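Local atomic coordinates of purine catabolism protein pucG (Bacillus subtilis, PDB entry 3ISL), a protein that catalyses the pyridoxal-phosphate-dependent transfer of the amino group of (S)-ureidoglycine to glyoxylate, giving oxalurate and glycine in the breakdown of purines. Residues 94-98 against 143-149; 168-174 against 189-195; 294-298 against 367-373. One frame throughout, in Å; residues are numbered along the deposited sequence.

Contact 1 of 3, residues 94-98 against 143-149; sequences YGRFG and VHGETST. With PLP (pyridoxal-5'-phosphate), chain C.
The aromatic ring of F97 lies flat over the pyridine ring of the cofactor while its edge is turned to E146 OE1. This is the aromatic stack of the PLP pocket in a fold type I aminotransferase: the start of helix 96-107 and the loop after strand 139-143 meet beside the cofactor. PLP C3 sits 3.5 Å above the centre of the F97 ring, and R96 CD covers the rim of the opposite face. T147 OG1 comes obliquely to CE2 of F97 and shares a hydrogen bond with PLP O3 at 3.2 Å, which suits a threonine, able to give or accept there.

At the helix start, the buried carboxylate of E146 takes two backbone N-H groups. OE1 receives F97 N on its syn lone pair at 3.0 Å, almost straight at 169°, and OE2 receives G98 N at 2.9 Å. S148 OG is a second donor to OE1, from above the carboxylate plane, and a water joins OE2 to Y94 N. A carboxylate fits here because the first N-H groups of a helix have no carbonyl a full turn earlier in the helix to bond to; these donors would probably favour its ionised form. G95 has to lack a side chain, since a CB would run into E146 CD and S148 OG.

Y94 uses both its face and its end. E146 CG lies over the ring, 3.9 Å from the centroid, a CH-pi contact in which ring and carboxylate planes stand nearly perpendicular. The ring is brought there by a chi1 of 58°, with CG between backbone N and carbonyl carbon. V143 CG2 packs against F97 CB, and Y94 OH donates to V143 O at 2.7 Å from above the carbonyl plane.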
loop_
_atom_site.group_PDB
_atom_site.type_symbol
_atom_site.label_atom_id
_atom_site.label_comp_id
_atom_site.label_asym_id
_atom_site.label_seq_id
_atom_site.Cartn_x
_atom_site.Cartn_y
_atom_site.Cartn_z
ATOM N N TYR A 94 3.889 21.790 15.320
ATOM C CA TYR A 94 3.940 23.154 14.747
ATOM C C TYR A 94 3.187 23.215 13.399
ATOM O O TYR A 94 3.228 24.220 12.665
ATOM C CB TYR A 94 5.389 23.647 14.642
ATOM C CG TYR A 94 6.293 22.764 13.812
ATOM C CD1 TYR A 94 6.848 21.579 14.338
ATOM C CD2 TYR A 94 6.546 23.077 12.477
ATOM C CE1 TYR A 94 7.644 20.796 13.556
ATOM C CE2 TYR A 94 7.336 22.305 11.694
ATOM C CZ TYR A 94 7.896 21.185 12.217
ATOM O OH TYR A 94 8.640 20.431 11.362
ATOM N N GLY A 95 2.481 22.130 13.087
ATOM C CA GLY A 95 1.603 22.137 11.923
ATOM C C GLY A 95 0.694 20.937 11.873
ATOM O O GLY A 95 0.581 20.212 12.851
ATOM N N ARG A 96 0.036 20.740 10.730
ATOM C CA ARG A 96 -1.025 19.751 10.634
ATOM C C ARG A 96 -0.554 18.334 10.883
ATOM O O ARG A 96 -1.265 17.556 11.485
ATOM C CB ARG A 96 -1.761 19.830 9.276
ATOM C CG ARG A 96 -2.461 18.493 8.869
ATOM C CD ARG A 96 -2.488 18.293 7.307
ATOM N NE ARG A 96 -2.898 19.534 6.557
ATOM C CZ ARG A 96 -2.361 19.999 5.406
ATOM N NH1 ARG A 96 -1.358 19.369 4.773
ATOM N NH2 ARG A 96 -2.821 21.134 4.894
ATOM N N PHE A 97 0.626 17.973 10.406
ATOM C CA PHE A 97 1.071 16.576 10.546
ATOM C C PHE A 97 1.498 16.218 11.995
ATOM O O PHE A 97 1.452 15.050 12.385
ATOM C CB PHE A 97 2.069 16.202 9.402
ATOM C CG PHE A 97 1.448 16.357 8.007
ATOM C CD1 PHE A 97 0.681 15.319 7.450
ATOM C CD2 PHE A 97 1.534 17.584 7.299
ATOM C CE1 PHE A 97 0.040 15.455 6.208
ATOM C CE2 PHE A 97 0.899 17.732 6.034
ATOM C CZ PHE A 97 0.146 16.652 5.500
ATOM N N GLY A 98 1.869 17.209 12.805
ATOM C CA GLY A 98 2.008 16.991 14.273
ATOM C C GLY A 98 0.749 16.376 14.923
ATOM O O GLY A 98 0.850 15.503 15.768
ATOM N N VAL A 143 7.545 15.922 13.470
ATOM C CA VAL A 143 7.586 16.113 12.014
ATOM C C VAL A 143 8.885 16.920 11.692
ATOM O O VAL A 143 9.168 17.926 12.331
ATOM C CB VAL A 143 6.355 16.874 11.486
ATOM C CG1 VAL A 143 6.435 17.026 9.902
ATOM C CG2 VAL A 143 5.054 16.200 11.894
ATOM N N HIS A 144 9.685 16.444 10.744
ATOM C CA HIS A 144 10.861 17.235 10.252
ATOM C C HIS A 144 10.447 18.488 9.501
ATOM O O HIS A 144 10.896 19.632 9.836
ATOM C CB HIS A 144 11.790 16.340 9.350
ATOM C CG HIS A 144 13.122 16.965 9.017
ATOM N ND1 HIS A 144 13.885 16.534 7.952
ATOM C CD2 HIS A 144 13.786 18.031 9.557
ATOM C CE1 HIS A 144 14.982 17.278 7.866
ATOM N NE2 HIS A 144 14.976 18.163 8.859
ATOM N N GLY A 145 9.634 18.301 8.468
ATOM C CA GLY A 145 9.184 19.426 7.633
ATOM C C GLY A 145 7.644 19.377 7.548
ATOM O O GLY A 145 7.071 18.361 7.103
ATOM N N GLU A 146 6.964 20.445 7.986
ATOM C CA GLU A 146 5.468 20.510 7.870
ATOM C C GLU A 146 5.134 21.218 6.598
ATOM O O GLU A 146 5.381 22.453 6.514
ATOM C CB GLU A 146 4.846 21.442 8.946
ATOM C CG GLU A 146 4.585 20.846 10.286
ATOM C CD GLU A 146 3.414 19.898 10.286
ATOM O OE1 GLU A 146 2.604 19.921 9.344
ATOM O OE2 GLU A 146 3.277 19.146 11.257
ATOM N N THR A 147 4.536 20.499 5.634
ATOM C CA THR A 147 4.176 21.091 4.395
ATOM C C THR A 147 2.985 21.961 4.614
ATOM O O THR A 147 2.776 22.874 3.822
ATOM C CB THR A 147 3.804 20.066 3.276
ATOM O OG1 THR A 147 2.814 19.171 3.781
ATOM C CG2 THR A 147 5.008 19.270 2.877
ATOM N N SER A 148 2.200 21.677 5.657
ATOM C CA SER A 148 0.998 22.446 5.935
ATOM C C SER A 148 1.361 23.907 6.222
ATOM O O SER A 148 0.613 24.799 5.929
ATOM C CB SER A 148 0.210 21.828 7.131
ATOM O OG SER A 148 0.999 21.872 8.339
ATOM N N THR A 149 2.508 24.134 6.828
ATOM C CA THR A 149 2.918 25.485 7.225
ATOM C C THR A 149 4.169 25.959 6.466
ATOM O O THR A 149 4.485 27.116 6.465
ATOM C CB THR A 149 3.108 25.630 8.749
ATOM O OG1 THR A 149 4.300 24.978 9.198
ATOM C CG2 THR A 149 1.852 25.115 9.554
HETATM N N1 PLP C . 3.561 13.429 6.830
HETATM C C2 PLP C . 3.980 14.688 6.192
HETATM C C2A PLP C . 4.887 15.613 6.747
HETATM C C3 PLP C . 3.482 15.084 4.944
HETATM O O3 PLP C . 3.879 16.253 4.346
HETATM C C4 PLP C . 2.594 14.312 4.229
HETATM C C4A PLP C . 2.091 14.807 2.818
HETATM C C5 PLP C . 2.180 13.109 4.786
HETATM C C6 PLP C . 2.623 12.652 6.068
HETATM C C5A PLP C . 1.174 12.334 4.002
HETATM O O4P PLP C . 1.604 11.071 3.796
HETATM P P PLP C . 0.598 10.248 2.897
HETATM O O1P PLP C . -0.489 11.127 2.289
HETATM O O2P PLP C . 0.121 9.085 3.984
HETATM O O3P PLP C . 1.475 9.436 1.717
HETATM O O HOH W 1 4.747 26.055 11.572
HETATM O O HOH W 2 4.383 19.639 13.509
#

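Contact 2 of 3, residues 168-174 against 189-195; sequences LFIVDAV and IDAAIGG. With PLP (pyridoxal-5'-phosphate), chain C.
L168 lays its CA against D190 OD2, and the next residue, F169, is held by both its N-H and its C=O. F169 N donates to the anti lone pair of D190 OD2 at 2.6 Å and 168°, so an aspartate side chain stands in for a backbone carbonyl next to strand 191-193. F169 O accepts from both D190 N and A191 N. D190 also forms salt bridges to R163 and R214, which probably keep its carboxylate charged in this buried place. With CG of F169 anti to its backbone N (chi1 -176°), the ring reaches I189 CG1, 3.9 Å from CD2.

I170 packs its CG1 on A191 CB and its CG2 on I193 CD1, 3.8 Å away. Here the two strands run side by side in the large, mostly parallel sheet of the aminotransferase fold, their directions only 10° apart, with I170, D172, A191 and I193 on one face and V171 and A192 on the other. The branched I170, V171 and I193 fill the buried faces, and the small A191 and A192 let the packing close over them. V171 N gives to A191 O at 2.8 Å, V171 O takes I193 N nearly head-on, and the V171 and I189 side chains cross at about a right angle, CG2 touching CD1.

D172 points its carboxylate at the cofactor: OD2 lies 2.8 Å from PLP N1, as in fold type I enzymes, where an aspartate stabilises the protonated pyridine nitrogen. An asparagine here would probably leave PLP N1 without its negative partner, weakening the electron-sink character of the ring. A173 N continues the strand pairing to I193 O. V174 N closes an Asx turn on D172 OD1 at 3.0 Å, steadying the carboxylate, while V174 CG1 rests 3.8 Å from PLP C5 and CG2 packs on G194 C.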
loop_
_atom_site.group_PDB
_atom_site.type_symbol
_atom_site.label_atom_id
_atom_site.label_comp_id
_atom_site.label_asym_id
_atom_site.label_seq_id
_atom_site.Cartn_x
_atom_site.Cartn_y
_atom_site.Cartn_z
ATOM N N LEU A 168 13.130 7.473 22.727
ATOM C CA LEU A 168 13.218 7.188 21.311
ATOM C C LEU A 168 12.777 8.370 20.486
ATOM O O LEU A 168 11.674 8.874 20.674
ATOM C CB LEU A 168 12.390 5.946 20.940
ATOM C CG LEU A 168 12.647 4.773 21.891
ATOM C CD1 LEU A 168 11.545 3.745 21.621
ATOM C CD2 LEU A 168 14.086 4.195 21.600
ATOM N N PHE A 169 13.643 8.846 19.606
ATOM C CA PHE A 169 13.295 10.017 18.804
ATOM C C PHE A 169 12.798 9.511 17.450
ATOM O O PHE A 169 13.577 8.949 16.697
ATOM C CB PHE A 169 14.560 10.882 18.646
ATOM C CG PHE A 169 14.357 12.181 17.913
ATOM C CD1 PHE A 169 13.177 12.888 17.999
ATOM C CD2 PHE A 169 15.432 12.763 17.260
ATOM C CE1 PHE A 169 13.029 14.094 17.408
ATOM C CE2 PHE A 169 15.316 14.003 16.657
ATOM C CZ PHE A 169 14.112 14.683 16.751
ATOM N N ILE A 170 11.501 9.678 17.170
ATOM C CA ILE A 170 10.870 9.112 15.969
ATOM C C ILE A 170 10.428 10.280 15.118
ATOM O O ILE A 170 9.664 11.108 15.582
ATOM C CB ILE A 170 9.701 8.183 16.357
ATOM C CG1 ILE A 170 10.277 6.973 17.147
ATOM C CG2 ILE A 170 8.855 7.691 15.079
ATOM C CD1 ILE A 170 9.297 6.339 17.957
ATOM N N VAL A 171 10.915 10.323 13.881
ATOM C CA VAL A 171 10.792 11.502 13.055
ATOM C C VAL A 171 9.982 11.228 11.787
ATOM O O VAL A 171 10.217 10.285 11.112
ATOM C CB VAL A 171 12.215 12.130 12.706
ATOM C CG1 VAL A 171 12.070 13.224 11.632
ATOM C CG2 VAL A 171 12.847 12.772 13.968
ATOM N N ASP A 172 8.990 12.066 11.489
ATOM C CA ASP A 172 8.314 11.960 10.219
ATOM C C ASP A 172 9.168 12.818 9.259
ATOM O O ASP A 172 9.146 14.060 9.360
ATOM C CB ASP A 172 6.852 12.457 10.416
ATOM C CG ASP A 172 6.169 12.932 9.143
ATOM O OD1 ASP A 172 6.759 13.059 8.065
ATOM O OD2 ASP A 172 4.997 13.264 9.239
ATOM N N ALA A 173 9.968 12.169 8.381
ATOM C CA ALA A 173 10.746 12.886 7.353
ATOM C C ALA A 173 10.071 12.722 5.961
ATOM O O ALA A 173 10.734 12.681 4.945
ATOM C CB ALA A 173 12.239 12.437 7.340
ATOM N N VAL A 174 8.754 12.613 5.924
ATOM C CA VAL A 174 8.058 12.213 4.707
ATOM C C VAL A 174 8.250 13.277 3.591
ATOM O O VAL A 174 8.420 12.945 2.434
ATOM C CB VAL A 174 6.549 11.945 5.002
ATOM C CG1 VAL A 174 5.713 12.154 3.768
ATOM C CG2 VAL A 174 6.309 10.540 5.642
ATOM N N ILE A 189 18.623 10.346 15.477
ATOM C CA ILE A 189 17.259 9.881 15.234
ATOM C C ILE A 189 17.233 8.366 15.375
ATOM O O ILE A 189 18.064 7.629 14.763
ATOM C CB ILE A 189 16.778 10.327 13.817
ATOM C CG1 ILE A 189 16.768 11.857 13.724
ATOM C CG2 ILE A 189 15.434 9.635 13.409
ATOM C CD1 ILE A 189 16.387 12.408 12.242
ATOM N N ASP A 190 16.293 7.903 16.190
ATOM C CA ASP A 190 16.130 6.477 16.431
ATOM C C ASP A 190 15.273 5.755 15.389
ATOM O O ASP A 190 15.527 4.586 15.071
ATOM C CB ASP A 190 15.581 6.253 17.850
ATOM C CG ASP A 190 16.478 6.825 18.926
ATOM O OD1 ASP A 190 17.590 6.262 19.088
ATOM O OD2 ASP A 190 16.057 7.814 19.613
ATOM N N ALA A 191 14.227 6.413 14.901
ATOM C CA ALA A 191 13.465 5.919 13.804
ATOM C C ALA A 191 13.041 7.065 12.930
ATOM O O ALA A 191 12.681 8.176 13.449
ATOM C CB ALA A 191 12.203 5.082 14.302
ATOM N N ALA A 192 13.094 6.842 11.596
ATOM C CA ALA A 192 12.685 7.874 10.622
ATOM C C ALA A 192 11.784 7.189 9.613
ATOM O O ALA A 192 12.037 6.078 9.234
ATOM C CB ALA A 192 13.882 8.493 9.888
ATOM N N ILE A 193 10.750 7.888 9.157
ATOM C CA ILE A 193 9.899 7.316 8.164
ATOM C C ILE A 193 9.856 8.295 7.040
ATOM O O ILE A 193 9.629 9.504 7.234
ATOM C CB ILE A 193 8.432 7.145 8.700
ATOM C CG1 ILE A 193 8.379 6.322 10.007
ATOM C CG2 ILE A 193 7.511 6.670 7.556
ATOM C CD1 ILE A 193 8.223 7.187 11.378
ATOM N N GLY A 194 10.033 7.773 5.841
ATOM C CA GLY A 194 9.890 8.597 4.629
ATOM C C GLY A 194 8.609 8.324 3.893
ATOM O O GLY A 194 7.818 7.454 4.289
ATOM N N GLY A 195 8.384 9.068 2.815
ATOM C CA GLY A 195 7.350 8.720 1.834
ATOM C C GLY A 195 7.919 8.790 0.439
ATOM O O GLY A 195 9.043 9.263 0.226
HETATM N N1 PLP C . 3.561 13.429 6.830
HETATM C C2 PLP C . 3.980 14.688 6.192
HETATM C C2A PLP C . 4.887 15.613 6.747
HETATM C C3 PLP C . 3.482 15.084 4.944
HETATM O O3 PLP C . 3.879 16.253 4.346
HETATM C C4 PLP C . 2.594 14.312 4.229
HETATM C C4A PLP C . 2.091 14.807 2.818
HETATM C C5 PLP C . 2.180 13.109 4.786
HETATM C C6 PLP C . 2.623 12.652 6.068
HETATM C C5A PLP C . 1.174 12.334 4.002
HETATM O O4P PLP C . 1.604 11.071 3.796
HETATM P P PLP C . 0.598 10.248 2.897
HETATM O O1P PLP C . -0.489 11.127 2.289
HETATM O O2P PLP C . 0.121 9.085 3.984
HETATM O O3P PLP C . 1.475 9.436 1.717
#

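Contact 3 of 3, residues 294-298 against 367-373; sequences RHRHH and MGYSCRK
Helix 288-308 is fastened here to the loop that leads from strand 361-365 into helix 373-389, a junction beside rather than within the cofactor pocket. R294 supplies the main polar grip. Its NH1 donates to G368 O at 2.7 Å and to C371 O at 3.0 Å, both acceptors lying near the guanidinium plane at its edge. The long chain starts with CG anti to the backbone N (chi1 -173°) and then bends at chi2 and chi3, which brings this edge to the loop; E286 pairs with NH2 in a salt bridge. G368 O is gripped twice, because C371 N reaches it from the opposite face of its plane.

The next helical residue, H295, presents its ring edge to G368. G368 N donates to NE2 at 2.9 Å, so this nitrogen carries no proton, in keeping with ND1 bonding to R291 O. Glycine suits position 368, whose backbone has positive phi (59°). Just before the N-cap, C371 forms the centre of an inverse gamma turn and sends its sulfur over the H295 ring and against H298 CB: SG lies 4.2 Å from the centroid of the H295 ring and 3.7 Å from H298 CB. A small, polarisable thiol fits this buried spot against the ring.

H298, one helical turn on from R294, lays its ring against R372 at the N-cap of helix 373-389. R372 CA stands over the ring's centre, 4.0 Å from the centroid and only 9° off the normal, a CH-pi contact. H298 ND1 hydrogen-bonds to Y407, and K373 CB approaches H298 CE1 at 3.8 Å.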
loop_
_atom_site.group_PDB
_atom_site.type_symbol
_atom_site.label_atom_id
_atom_site.label_comp_id
_atom_site.label_asym_id
_atom_site.label_seq_id
_atom_site.Cartn_x
_atom_site.Cartn_y
_atom_site.Cartn_z
ATOM N N ARG A 294 20.427 21.372 -5.702
ATOM C CA ARG A 294 19.531 21.560 -6.836
ATOM C C ARG A 294 18.112 22.004 -6.379
ATOM O O ARG A 294 17.447 22.787 -7.031
ATOM C CB ARG A 294 19.507 20.229 -7.621
ATOM C CG ARG A 294 18.739 20.233 -8.966
ATOM C CD ARG A 294 17.346 19.685 -8.837
ATOM N NE ARG A 294 17.347 18.230 -8.606
ATOM C CZ ARG A 294 16.277 17.451 -8.630
ATOM N NH1 ARG A 294 15.102 17.988 -8.840
ATOM N NH2 ARG A 294 16.411 16.123 -8.365
ATOM N N HIS A 295 17.637 21.459 -5.259
ATOM C CA HIS A 295 16.340 21.889 -4.699
ATOM C C HIS A 295 16.442 23.378 -4.246
ATOM O O HIS A 295 15.549 24.156 -4.503
ATOM C CB HIS A 295 15.890 20.951 -3.574
ATOM C CG HIS A 295 15.282 19.653 -4.095
ATOM N ND1 HIS A 295 16.034 18.655 -4.695
ATOM C CD2 HIS A 295 13.993 19.223 -4.137
ATOM C CE1 HIS A 295 15.231 17.666 -5.075
ATOM N NE2 HIS A 295 13.986 18.008 -4.779
ATOM N N ARG A 296 17.513 23.744 -3.579
ATOM C CA ARG A 296 17.737 25.166 -3.276
ATOM C C ARG A 296 17.801 26.104 -4.478
ATOM O O ARG A 296 17.233 27.252 -4.484
ATOM C CB ARG A 296 19.004 25.302 -2.466
ATOM C CG ARG A 296 18.782 24.763 -1.016
ATOM C CD ARG A 296 19.904 25.247 -0.090
ATOM N NE ARG A 296 21.224 24.786 -0.555
ATOM C CZ ARG A 296 21.758 23.585 -0.265
ATOM N NH1 ARG A 296 21.100 22.676 0.487
ATOM N NH2 ARG A 296 22.966 23.292 -0.724
ATOM N N HIS A 297 18.512 25.670 -5.511
ATOM C CA HIS A 297 18.623 26.509 -6.694
ATOM C C HIS A 297 17.195 26.904 -7.241
ATOM O O HIS A 297 16.869 28.109 -7.478
ATOM C CB HIS A 297 19.464 25.735 -7.731
ATOM C CG HIS A 297 19.680 26.483 -9.011
ATOM N ND1 HIS A 297 19.531 25.899 -10.252
ATOM C CD2 HIS A 297 20.057 27.769 -9.242
ATOM C CE1 HIS A 297 19.802 26.788 -11.187
ATOM N NE2 HIS A 297 20.079 27.937 -10.602
ATOM N N HIS A 298 16.328 25.889 -7.439
ATOM C CA HIS A 298 15.009 26.147 -7.998
ATOM C C HIS A 298 14.123 26.912 -7.024
ATOM O O HIS A 298 13.281 27.731 -7.439
ATOM C CB HIS A 298 14.353 24.885 -8.580
ATOM C CG HIS A 298 15.154 24.302 -9.700
ATOM N ND1 HIS A 298 15.277 24.906 -10.935
ATOM C CD2 HIS A 298 15.955 23.215 -9.739
ATOM C CE1 HIS A 298 16.091 24.190 -11.691
ATOM N NE2 HIS A 298 16.507 23.159 -10.990
ATOM N N MET A 367 9.546 19.798 -5.542
ATOM C CA MET A 367 10.072 18.556 -5.000
ATOM C C MET A 367 10.449 17.557 -6.096
ATOM O O MET A 367 9.637 17.327 -7.011
ATOM C CB MET A 367 8.953 17.848 -4.163
ATOM C CG MET A 367 8.493 18.657 -2.893
ATOM S SD MET A 367 7.014 17.902 -2.260
ATOM C CE MET A 367 7.145 18.351 -0.503
ATOM N N GLY A 368 11.613 16.883 -5.972
ATOM C CA GLY A 368 11.885 15.796 -6.844
ATOM C C GLY A 368 11.901 16.176 -8.318
ATOM O O GLY A 368 12.469 17.216 -8.714
ATOM N N TYR A 369 11.266 15.355 -9.144
ATOM C CA TYR A 369 11.309 15.562 -10.598
ATOM C C TYR A 369 10.583 16.856 -10.995
ATOM O O TYR A 369 10.867 17.422 -12.037
ATOM C CB TYR A 369 10.657 14.379 -11.316
ATOM C CG TYR A 369 10.891 14.471 -12.817
ATOM C CD1 TYR A 369 12.184 14.232 -13.353
ATOM C CD2 TYR A 369 9.876 14.845 -13.668
ATOM C CE1 TYR A 369 12.431 14.341 -14.700
ATOM C CE2 TYR A 369 10.120 14.981 -15.052
ATOM C CZ TYR A 369 11.405 14.743 -15.547
ATOM O OH TYR A 369 11.638 14.841 -16.913
ATOM N N SER A 370 9.564 17.253 -10.220
ATOM C CA SER A 370 8.866 18.555 -10.375
ATOM C C SER A 370 9.752 19.796 -10.093
ATOM O O SER A 370 9.433 20.978 -10.503
ATOM C CB SER A 370 7.663 18.539 -9.406
ATOM O OG SER A 370 6.564 17.790 -9.982
ATOM N N CYS A 371 10.860 19.555 -9.387
ATOM C CA CYS A 371 11.764 20.630 -9.009
ATOM C C CYS A 371 12.726 20.830 -10.186
ATOM O O CYS A 371 13.882 20.337 -10.162
ATOM C CB CYS A 371 12.519 20.264 -7.722
ATOM S SG CYS A 371 13.562 21.593 -7.152
ATOM N N ARG A 372 12.240 21.494 -11.243
ATOM C CA ARG A 372 13.081 21.660 -12.421
ATOM C C ARG A 372 12.754 22.956 -13.101
ATOM O O ARG A 372 11.648 23.496 -12.963
ATOM C CB ARG A 372 13.033 20.440 -13.379
ATOM C CG ARG A 372 11.738 20.360 -14.270
ATOM C CD ARG A 372 11.757 19.002 -15.057
ATOM N NE ARG A 372 10.639 18.951 -16.000
ATOM C CZ ARG A 372 9.455 18.499 -15.649
ATOM N NH1 ARG A 372 9.314 18.061 -14.393
ATOM N NH2 ARG A 372 8.450 18.407 -16.536
ATOM N N LYS A 373 13.741 23.503 -13.814
ATOM C CA LYS A 373 13.572 24.861 -14.332
ATOM C C LYS A 373 12.355 25.061 -15.217
ATOM O O LYS A 373 11.704 26.091 -15.111
ATOM C CB LYS A 373 14.802 25.291 -15.069
ATOM C CG LYS A 373 14.887 24.831 -16.528
ATOM C CD LYS A 373 16.313 25.208 -17.087
ATOM C CE LYS A 373 16.421 26.708 -17.078
ATOM N NZ LYS A 373 15.178 27.117 -16.296
#

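In the fold
Contacts 1 and 2 sit on the same cofactor, their centres about 13 Å apart: contact 1 supplies the ring that covers one side of the pyridine, contact 2 the carboxylate at its nitrogen and the valine on the other side. They are joined directly, H144 N lying 2.8 Å from D172 O in a probable hydrogen bond and V143 CG2 4.0 Å from D172 OD2. Contact 3 lies farther out, its centre about 21 Å from contact 1 and 23 Å from contact 2. It reaches the pocket through M367, whose CE meets T147 CG2 at 4.1 Å and whose side chain comes about 4 Å from that of K198, the lysine that carries the cofactor in the enzyme but is not attached to it here.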